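Local structure of N-acetylglucosaminidase (Paenibacillus barengoltzii, 6INX) at residues D126-R138 with Y164-D178. The protein probably hydrolyses N-acetylglucosamine-containing glycans as a family 18 glycoside hydrolase built on a TIM barrel. Sequence-based numbering, arbitrary orientation.
Sequences DKANFTLLLRTMR and YIDGTEMAEVQRYLD
Arg138 turns its NE and NH2 edge onto a single atom, the carbonyl O of Tyr176: both nitrogens donate to it, at 2.8 Å for Arg138 NE with an N-H...O angle of 156°. That oxygen lies in the guanidinium plane, whereas both donors stand above its carbonyl plane. Bends at chi2 and chi3 fold the arginine back so that its NH2 also bridges to Asp178 OD2 at 2.8 Å, approaching from above the carboxylate plane. A leucine in place of Arg138 would probably leave the Tyr176 carbonyl without these two donors and cost Asp178 OD2 and Asp142 their salt bridges, though His151 and Leu154 would still hold Asp178.

The Tyr176 ring is sandwiched: Arg135 CB makes a CH-pi contact 3.8 Å from the ring centroid, 16° off its normal, and Arg175 CG covers the opposite face. Arg175 NE also donates to Tyr176 OH, fixing the phenol from within its own segment. Farther along, Thr131 OG1 donates to Glu169 OE1 at 2.7 Å on the anti side, tilted from the carboxylate plane, while a water joins that hydroxyl to Lys127 O and Glu169 N. Beneath these polar pairs, Leu134 CD1 packs on Val173 CG1 at 3.6 Å, and Phe130 CD2 lies 3.8 Å from Thr168 CG2. The extended Lys127 chain runs along the turn at Gly167 and Thr168, its NZ linked through a water to Ile165 O and weakly to Asp166 O at 3.4 Å.

In the second shell, Asp142 and the Tyr152 carbonyl hold Arg138 NH1. The contact thus packs helix 126-148 of the TIM barrel against the connection between parallel strands 153-159 and 179-183, and its chemistry implies an apolar middle between two polar ends, one mixing a direct hydroxyl-carboxylate bond with bridging water, the other resting on Arg138's salt bridge and carbonyl bonds.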
ATOM      1  N   ASP A 126     -19.631   8.722   4.029  1.00 10.80           N
ATOM      2  CA  ASP A 126     -19.177   8.364   5.372  1.00 11.41           C
ATOM      3  C   ASP A 126     -18.140   9.349   5.901  1.00  9.70           C
ATOM      4  O   ASP A 126     -17.993   9.500   7.118  1.00 10.29           O
ATOM      5  CB  ASP A 126     -18.534   6.973   5.380  1.00 11.36           C
ATOM      6  CG  ASP A 126     -19.490   5.851   5.069  1.00 10.93           C
ATOM      7  OD1 ASP A 126     -20.733   6.029   5.121  1.00 10.56           O
ATOM      8  OD2 ASP A 126     -18.966   4.755   4.791  1.00  9.92           O
ATOM      9  N   LYS A 127     -17.376   9.983   5.011  1.00  9.13           N
ATOM     10  CA  LYS A 127     -16.327  10.890   5.475  1.00 10.32           C
ATOM     11  C   LYS A 127     -16.913  12.041   6.286  1.00 13.80           C
ATOM     12  O   LYS A 127     -16.458  12.327   7.399  1.00 12.81           O
ATOM     13  CB  LYS A 127     -15.522  11.389   4.274  1.00 11.60           C
ATOM     14  CG  LYS A 127     -14.393  12.333   4.637  1.00 10.69           C
ATOM     15  CD  LYS A 127     -13.465  12.525   3.458  1.00 13.20           C
ATOM     16  CE  LYS A 127     -12.408  13.574   3.761  1.00 18.99           C
ATOM     17  NZ  LYS A 127     -11.420  13.628   2.644  1.00 27.96           N
ATOM     18  N   ALA A 128     -17.946  12.697   5.758  1.00 11.59           N
ATOM     19  CA  ALA A 128     -18.608  13.739   6.534  1.00 13.28           C
ATOM     20  C   ALA A 128     -19.491  13.146   7.627  1.00 11.89           C
ATOM     21  O   ALA A 128     -19.555  13.687   8.737  1.00 12.27           O
ATOM     22  CB  ALA A 128     -19.428  14.634   5.599  1.00 13.53           C
ATOM     23  N   ASN A 129     -20.143  12.009   7.347  1.00 10.70           N
ATOM     24  CA  ASN A 129     -21.130  11.474   8.285  1.00  8.04           C
ATOM     25  C   ASN A 129     -20.482  10.925   9.555  1.00  8.13           C
ATOM     26  O   ASN A 129     -21.111  10.936  10.618  1.00 10.14           O
ATOM     27  CB  ASN A 129     -21.980  10.391   7.605  1.00  8.74           C
ATOM     28  CG  ASN A 129     -22.911  10.956   6.565  1.00 11.36           C
ATOM     29  OD1 ASN A 129     -23.136  12.161   6.517  1.00 13.08           O
ATOM     30  ND2 ASN A 129     -23.441  10.101   5.717  1.00 11.96           N
ATOM     31  N   PHE A 130     -19.238  10.438   9.464  1.00  9.40           N
ATOM     32  CA  PHE A 130     -18.525   9.959  10.651  1.00  9.26           C
ATOM     33  C   PHE A 130     -18.320  11.085  11.657  1.00  9.55           C
ATOM     34  O   PHE A 130     -18.512  10.895  12.865  1.00 10.79           O
ATOM     35  CB  PHE A 130     -17.185   9.362  10.195  1.00  8.87           C
ATOM     36  CG  PHE A 130     -16.342   8.728  11.282  1.00  9.46           C
ATOM     37  CD1 PHE A 130     -16.853   7.747  12.130  1.00  9.77           C
ATOM     38  CD2 PHE A 130     -14.990   9.060  11.387  1.00  8.75           C
ATOM     39  CE1 PHE A 130     -16.047   7.132  13.075  1.00 10.36           C
ATOM     40  CE2 PHE A 130     -14.179   8.453  12.331  1.00  9.79           C
ATOM     41  CZ  PHE A 130     -14.704   7.487  13.178  1.00 10.50           C
ATOM     42  N   THR A 131     -17.951  12.273  11.171  1.00 10.24           N
ATOM     43  CA  THR A 131     -17.797  13.421  12.056  1.00 10.53           C
ATOM     44  C   THR A 131     -19.120  13.759  12.724  1.00 10.32           C
ATOM     45  O   THR A 131     -19.166  14.014  13.932  1.00 11.65           O
ATOM     46  CB  THR A 131     -17.312  14.618  11.252  1.00 12.67           C
ATOM     47  OG1 THR A 131     -16.105  14.261  10.567  1.00 13.11           O
ATOM     48  CG2 THR A 131     -17.041  15.798  12.188  1.00 15.76           C
ATOM     49  N   LEU A 132     -20.202  13.796  11.939  1.00 10.03           N
ATOM     50  CA  LEU A 132     -21.519  14.093  12.503  1.00 10.55           C
ATOM     51  C   LEU A 132     -21.940  13.039  13.519  1.00 10.97           C
ATOM     52  O   LEU A 132     -22.537  13.365  14.554  1.00 11.57           O
ATOM     53  CB  LEU A 132     -22.564  14.177  11.391  1.00 14.87           C
ATOM     54  CG  LEU A 132     -22.314  15.208  10.294  1.00 14.08           C
ATOM     55  CD1 LEU A 132     -23.373  15.093   9.207  1.00 14.53           C
ATOM     56  CD2 LEU A 132     -22.262  16.614  10.884  1.00 19.08           C
ATOM     57  N   LEU A 133     -21.671  11.766  13.226  1.00  9.95           N
ATOM     58  CA  LEU A 133     -22.016  10.701  14.164  1.00 10.28           C
ATOM     59  C   LEU A 133     -21.307  10.890  15.504  1.00  9.28           C
ATOM     60  O   LEU A 133     -21.933  10.797  16.571  1.00  9.68           O
ATOM     61  CB  LEU A 133     -21.669   9.342  13.544  1.00 10.61           C
ATOM     62  CG  LEU A 133     -21.775   8.125  14.474  1.00 10.58           C
ATOM     63  CD1 LEU A 133     -23.229   7.901  14.882  1.00 12.84           C
ATOM     64  CD2 LEU A 133     -21.170   6.846  13.862  1.00 11.64           C
ATOM     65  N   LEU A 134     -19.986  11.109  15.469  1.00  9.31           N
ATOM     66  CA  LEU A 134     -19.233  11.252  16.710  1.00  8.94           C
ATOM     67  C   LEU A 134     -19.637  12.509  17.466  1.00 11.91           C
ATOM     68  O   LEU A 134     -19.680  12.504  18.699  1.00 10.98           O
ATOM     69  CB  LEU A 134     -17.731  11.257  16.412  1.00 10.22           C
ATOM     70  CG  LEU A 134     -17.186   9.925  15.896  1.00 11.25           C
ATOM     71  CD1 LEU A 134     -15.749  10.083  15.415  1.00 12.24           C
ATOM     72  CD2 LEU A 134     -17.269   8.881  16.985  1.00 13.26           C
ATOM     73  N   ARG A 135     -19.908  13.600  16.748  1.00 10.35           N
ATOM     74  CA  ARG A 135     -20.378  14.814  17.408  1.00 12.96           C
ATOM     75  C   ARG A 135     -21.679  14.546  18.155  1.00 11.51           C
ATOM     76  O   ARG A 135     -21.836  14.930  19.319  1.00 12.88           O
ATOM     77  CB  ARG A 135     -20.582  15.922  16.373  1.00 14.85           C
ATOM     78  CG  ARG A 135     -21.081  17.231  16.988  1.00 16.42           C
ATOM     79  CD  ARG A 135     -21.421  18.296  15.953  1.00 22.43           C
ATOM     80  NE  ARG A 135     -20.409  18.414  14.914  1.00 33.21           N
ATOM     81  CZ  ARG A 135     -20.365  19.403  14.028  1.00 36.35           C
ATOM     82  NH1 ARG A 135     -21.280  20.364  14.066  1.00 38.02           N
ATOM     83  NH2 ARG A 135     -19.409  19.432  13.108  1.00 35.76           N
ATOM     84  N   THR A 136     -22.615  13.848  17.503  1.00 10.20           N
ATOM     85  CA  THR A 136     -23.912  13.584  18.117  1.00 10.91           C
ATOM     86  C   THR A 136     -23.774  12.649  19.312  1.00 11.26           C
ATOM     87  O   THR A 136     -24.434  12.831  20.343  1.00 11.66           O
ATOM     88  CB  THR A 136     -24.832  12.959  17.065  1.00 11.87           C
ATOM     89  OG1 THR A 136     -24.947  13.857  15.957  1.00 16.17           O
ATOM     90  CG2 THR A 136     -26.213  12.688  17.631  1.00 12.36           C
ATOM     91  N   MET A 137     -22.913  11.641  19.194  1.00 11.19           N
ATOM     92  CA  MET A 137     -22.696  10.727  20.306  1.00 11.20           C
ATOM     93  C   MET A 137     -22.022  11.435  21.477  1.00  9.91           C
ATOM     94  O   MET A 137     -22.391  11.212  22.637  1.00 10.57           O
ATOM     95  CB  MET A 137     -21.849   9.548  19.831  1.00 11.23           C
ATOM     96  CG  MET A 137     -22.562   8.624  18.826  1.00 13.46           C
ATOM     97  SD  MET A 137     -21.560   7.183  18.366  1.00 14.86           S
ATOM     98  CE  MET A 137     -21.362   6.456  20.006  1.00 15.63           C
ATOM     99  N   ARG A 138     -21.033  12.284  21.190  1.00 11.70           N
ATOM    100  CA  ARG A 138     -20.391  13.056  22.251  1.00 12.06           C
ATOM    101  C   ARG A 138     -21.384  13.987  22.934  1.00 12.09           C
ATOM    102  O   ARG A 138     -21.389  14.101  24.162  1.00 12.15           O
ATOM    103  CB  ARG A 138     -19.204  13.837  21.684  1.00 13.39           C
ATOM    104  CG  ARG A 138     -18.678  14.933  22.617  1.00 13.41           C
ATOM    105  CD  ARG A 138     -18.281  14.388  23.978  1.00 15.69           C
ATOM    106  NE  ARG A 138     -17.022  13.676  23.899  1.00 15.34           N
ATOM    107  CZ  ARG A 138     -16.499  12.951  24.885  1.00 16.40           C
ATOM    108  NH1 ARG A 138     -17.136  12.826  26.041  1.00 16.81           N
ATOM    109  NH2 ARG A 138     -15.339  12.341  24.698  1.00 17.20           N
ATOM    110  N   TYR A 164      -7.191   5.594   5.776  1.00 10.69           N
ATOM    111  CA  TYR A 164      -8.085   5.998   6.858  1.00  8.90           C
ATOM    112  C   TYR A 164      -8.177   7.515   6.941  1.00 11.91           C
ATOM    113  O   TYR A 164      -9.270   8.071   7.139  1.00 11.36           O
ATOM    114  CB  TYR A 164      -7.630   5.404   8.193  1.00  9.25           C
ATOM    115  CG  TYR A 164      -8.682   5.586   9.269  1.00  8.95           C
ATOM    116  CD1 TYR A 164      -8.690   6.733  10.064  1.00  8.91           C
ATOM    117  CD2 TYR A 164      -9.684   4.636   9.457  1.00  9.85           C
ATOM    118  CE1 TYR A 164      -9.653   6.921  11.043  1.00 10.16           C
ATOM    119  CE2 TYR A 164     -10.661   4.808  10.434  1.00  9.29           C
ATOM    120  CZ  TYR A 164     -10.639   5.955  11.218  1.00  8.72           C
ATOM    121  OH  TYR A 164     -11.601   6.143  12.187  1.00 10.78           O
ATOM    122  N   ILE A 165      -7.039   8.194   6.775  1.00 11.42           N
ATOM    123  CA  ILE A 165      -7.018   9.649   6.693  1.00 10.88           C
ATOM    124  C   ILE A 165      -7.895  10.123   5.544  1.00 13.58           C
ATOM    125  O   ILE A 165      -8.658  11.087   5.678  1.00 12.74           O
ATOM    126  CB  ILE A 165      -5.563  10.126   6.523  1.00 12.93           C
ATOM    127  CG1 ILE A 165      -4.691   9.642   7.688  1.00 16.30           C
ATOM    128  CG2 ILE A 165      -5.505  11.645   6.366  1.00 13.93           C
ATOM    129  CD1 ILE A 165      -5.080  10.235   9.026  1.00 16.77           C
ATOM    130  N   ASP A 166      -7.807   9.445   4.392  1.00 10.39           N
ATOM    131  CA  ASP A 166      -8.556   9.858   3.215  1.00 11.80           C
ATOM    132  C   ASP A 166     -10.052   9.651   3.383  1.00 12.31           C
ATOM    133  O   ASP A 166     -10.832  10.316   2.697  1.00 13.89           O
ATOM    134  CB  ASP A 166      -8.074   9.089   1.980  1.00 12.13           C
ATOM    135  CG  ASP A 166      -6.644   9.437   1.588  1.00 15.21           C
ATOM    136  OD1 ASP A 166      -6.108  10.442   2.105  1.00 15.25           O
ATOM    137  OD2 ASP A 166      -6.066   8.718   0.748  1.00 13.59           O
ATOM    138  N   GLY A 167     -10.475   8.750   4.269  1.00 11.27           N
ATOM    139  CA  GLY A 167     -11.885   8.500   4.483  1.00 12.11           C
ATOM    140  C   GLY A 167     -12.493   9.207   5.671  1.00 11.14           C
ATOM    141  O   GLY A 167     -13.665   8.959   5.984  1.00 11.09           O
ATOM    142  N   THR A 168     -11.746  10.091   6.336  1.00 11.42           N
ATOM    143  CA  THR A 168     -12.232  10.772   7.532  1.00 11.19           C
ATOM    144  C   THR A 168     -11.790  12.231   7.513  1.00 12.11           C
ATOM    145  O   THR A 168     -11.019  12.662   6.647  1.00 13.23           O
ATOM    146  CB  THR A 168     -11.686  10.113   8.803  1.00 10.70           C
ATOM    147  OG1 THR A 168     -10.257  10.105   8.741  1.00 11.29           O
ATOM    148  CG2 THR A 168     -12.169   8.679   8.921  1.00 10.31           C
ATOM    149  N   GLU A 169     -12.284  12.981   8.492  1.00 11.67           N
ATOM    150  CA  GLU A 169     -11.907  14.375   8.741  1.00 12.14           C
ATOM    151  C   GLU A 169     -11.270  14.442  10.128  1.00 11.88           C
ATOM    152  O   GLU A 169     -11.891  14.923  11.072  1.00 12.35           O
ATOM    153  CB  GLU A 169     -13.157  15.285   8.679  1.00 14.59           C
ATOM    154  CG  GLU A 169     -13.964  15.199   7.395  1.00 14.35           C
ATOM    155  CD  GLU A 169     -15.310  15.937   7.464  1.00 17.27           C
ATOM    156  OE1 GLU A 169     -15.905  16.068   8.560  1.00 17.89           O
ATOM    157  OE2 GLU A 169     -15.787  16.387   6.403  1.00 21.16           O
ATOM    158  N   MET A 170     -10.032  13.951  10.252  1.00 12.89           N
ATOM    159  CA  MET A 170      -9.487  13.687  11.580  1.00 10.68           C
ATOM    160  C   MET A 170      -9.313  14.954  12.410  1.00 13.69           C
ATOM    161  O   MET A 170      -9.424  14.897  13.637  1.00 13.39           O
ATOM    162  CB  MET A 170      -8.182  12.896  11.487  1.00 11.92           C
ATOM    163  CG  MET A 170      -8.387  11.408  11.162  1.00 13.08           C
ATOM    164  SD  MET A 170      -9.577  10.551  12.231  1.00 14.07           S
ATOM    165  CE  MET A 170      -8.892  10.963  13.841  1.00 14.20           C
ATOM    166  N   ALA A 171      -9.067  16.100  11.770  1.00 13.75           N
ATOM    167  CA  ALA A 171      -8.934  17.338  12.530  1.00 14.63           C
ATOM    168  C   ALA A 171     -10.242  17.705  13.217  1.00 16.59           C
ATOM    169  O   ALA A 171     -10.230  18.300  14.300  1.00 17.41           O
ATOM    170  CB  ALA A 171      -8.487  18.470  11.606  1.00 16.88           C
ATOM    171  N   GLU A 172     -11.374  17.355  12.601  1.00 13.81           N
ATOM    172  CA  GLU A 172     -12.676  17.570  13.224  1.00 14.13           C
ATOM    173  C   GLU A 172     -13.019  16.433  14.181  1.00 15.13           C
ATOM    174  O   GLU A 172     -13.479  16.666  15.303  1.00 17.48           O
ATOM    175  CB  GLU A 172     -13.750  17.677  12.142  1.00 18.02           C
ATOM    176  CG  GLU A 172     -13.567  18.836  11.175  1.00 23.27           C
ATOM    177  CD  GLU A 172     -13.578  20.182  11.872  1.00 29.55           C
ATOM    178  OE1 GLU A 172     -12.664  20.994  11.613  1.00 38.35           O
ATOM    179  OE2 GLU A 172     -14.493  20.425  12.686  1.00 35.71           O
ATOM    180  N   VAL A 173     -12.813  15.194  13.731  1.00 13.79           N
ATOM    181  CA  VAL A 173     -13.124  14.007  14.530  1.00 14.65           C
ATOM    182  C   VAL A 173     -12.493  14.093  15.919  1.00 14.39           C
ATOM    183  O   VAL A 173     -13.137  13.799  16.937  1.00 13.49           O
ATOM    184  CB  VAL A 173     -12.650  12.752  13.775  1.00 13.67           C
ATOM    185  CG1 VAL A 173     -12.531  11.554  14.703  1.00 16.38           C
ATOM    186  CG2 VAL A 173     -13.569  12.460  12.577  1.00 14.65           C
ATOM    187  N   GLN A 174     -11.218  14.491  15.981  1.00 14.11           N
ATOM    188  CA  GLN A 174     -10.484  14.404  17.243  1.00 14.05           C
ATOM    189  C   GLN A 174     -11.102  15.271  18.330  1.00 14.32           C
ATOM    190  O   GLN A 174     -10.965  14.959  19.520  1.00 13.89           O
ATOM    191  CB  GLN A 174      -9.006  14.757  17.040  1.00 16.04           C
ATOM    192  CG  GLN A 174      -8.763  16.181  16.556  1.00 16.66           C
ATOM    193  CD  GLN A 174      -8.707  17.200  17.685  1.00 18.11           C
ATOM    194  OE1 GLN A 174      -8.511  16.849  18.847  1.00 18.56           O
ATOM    195  NE2 GLN A 174      -8.892  18.471  17.342  1.00 24.70           N
ATOM    196  N   ARG A 175     -11.789  16.352  17.944  1.00 14.52           N
ATOM    197  CA  ARG A 175     -12.330  17.290  18.922  1.00 16.14           C
ATOM    198  C   ARG A 175     -13.345  16.629  19.849  1.00 15.71           C
ATOM    199  O   ARG A 175     -13.512  17.060  20.996  1.00 16.78           O
ATOM    200  CB  ARG A 175     -12.938  18.483  18.177  1.00 19.09           C
ATOM    201  CG  ARG A 175     -14.296  18.941  18.646  1.00 29.63           C
ATOM    202  CD  ARG A 175     -14.845  20.013  17.704  1.00 31.22           C
ATOM    203  NE  ARG A 175     -16.203  20.418  18.065  1.00 34.55           N
ATOM    204  CZ  ARG A 175     -16.488  21.424  18.888  1.00 34.64           C
ATOM    205  NH1 ARG A 175     -15.510  22.132  19.440  1.00 36.57           N
ATOM    206  NH2 ARG A 175     -17.752  21.722  19.159  1.00 37.43           N
ATOM    207  N   TYR A 176     -14.007  15.568  19.391  1.00 14.78           N
ATOM    208  CA  TYR A 176     -15.061  14.921  20.163  1.00 13.50           C
ATOM    209  C   TYR A 176     -14.574  13.726  20.964  1.00 12.04           C
ATOM    210  O   TYR A 176     -15.368  13.117  21.687  1.00 14.70           O
ATOM    211  CB  TYR A 176     -16.195  14.490  19.228  1.00 13.26           C
ATOM    212  CG  TYR A 176     -16.664  15.652  18.407  1.00 14.74           C
ATOM    213  CD1 TYR A 176     -17.312  16.717  19.009  1.00 14.81           C
ATOM    214  CD2 TYR A 176     -16.406  15.717  17.046  1.00 15.79           C
ATOM    215  CE1 TYR A 176     -17.723  17.804  18.268  1.00 17.34           C
ATOM    216  CE2 TYR A 176     -16.816  16.805  16.296  1.00 16.96           C
ATOM    217  CZ  TYR A 176     -17.470  17.844  16.918  1.00 19.55           C
ATOM    218  OH  TYR A 176     -17.873  18.933  16.180  1.00 23.98           O
ATOM    219  N   LEU A 177     -13.284  13.406  20.898  1.00 10.88           N
ATOM    220  CA  LEU A 177     -12.759  12.166  21.450  1.00 11.38           C
ATOM    221  C   LEU A 177     -11.778  12.427  22.585  1.00 12.74           C
ATOM    222  O   LEU A 177     -10.992  13.381  22.537  1.00 14.08           O
ATOM    223  CB  LEU A 177     -12.021  11.386  20.371  1.00 10.82           C
ATOM    224  CG  LEU A 177     -12.849  11.094  19.125  1.00 13.68           C
ATOM    225  CD1 LEU A 177     -11.987  10.321  18.150  1.00 12.91           C
ATOM    226  CD2 LEU A 177     -14.125  10.336  19.497  1.00 10.67           C
ATOM    227  N   ASP A 178     -11.816  11.558  23.595  1.00 11.62           N
ATOM    228  CA  ASP A 178     -10.800  11.610  24.642  1.00 11.74           C
ATOM    229  C   ASP A 178      -9.440  11.213  24.098  1.00 14.51           C
ATOM    230  O   ASP A 178      -8.418  11.804  24.467  1.00 14.32           O
ATOM    231  CB  ASP A 178     -11.189  10.697  25.802  1.00 13.84           C
ATOM    232  CG  ASP A 178     -12.424  11.174  26.524  1.00 15.99           C
ATOM    233  OD1 ASP A 178     -12.285  11.939  27.500  1.00 16.88           O
ATOM    234  OD2 ASP A 178     -13.534  10.810  26.112  1.00 13.73           O
TER
HETATM  235  O   HOH W   1     -14.775  12.044   9.540  1.00 11.23           O
HETATM  236  O   HOH W   2      -9.022  13.700   4.481  1.00 26.11           O
HETATM  237  O   HOH W   3     -10.338  12.169   0.899  1.00 31.81           O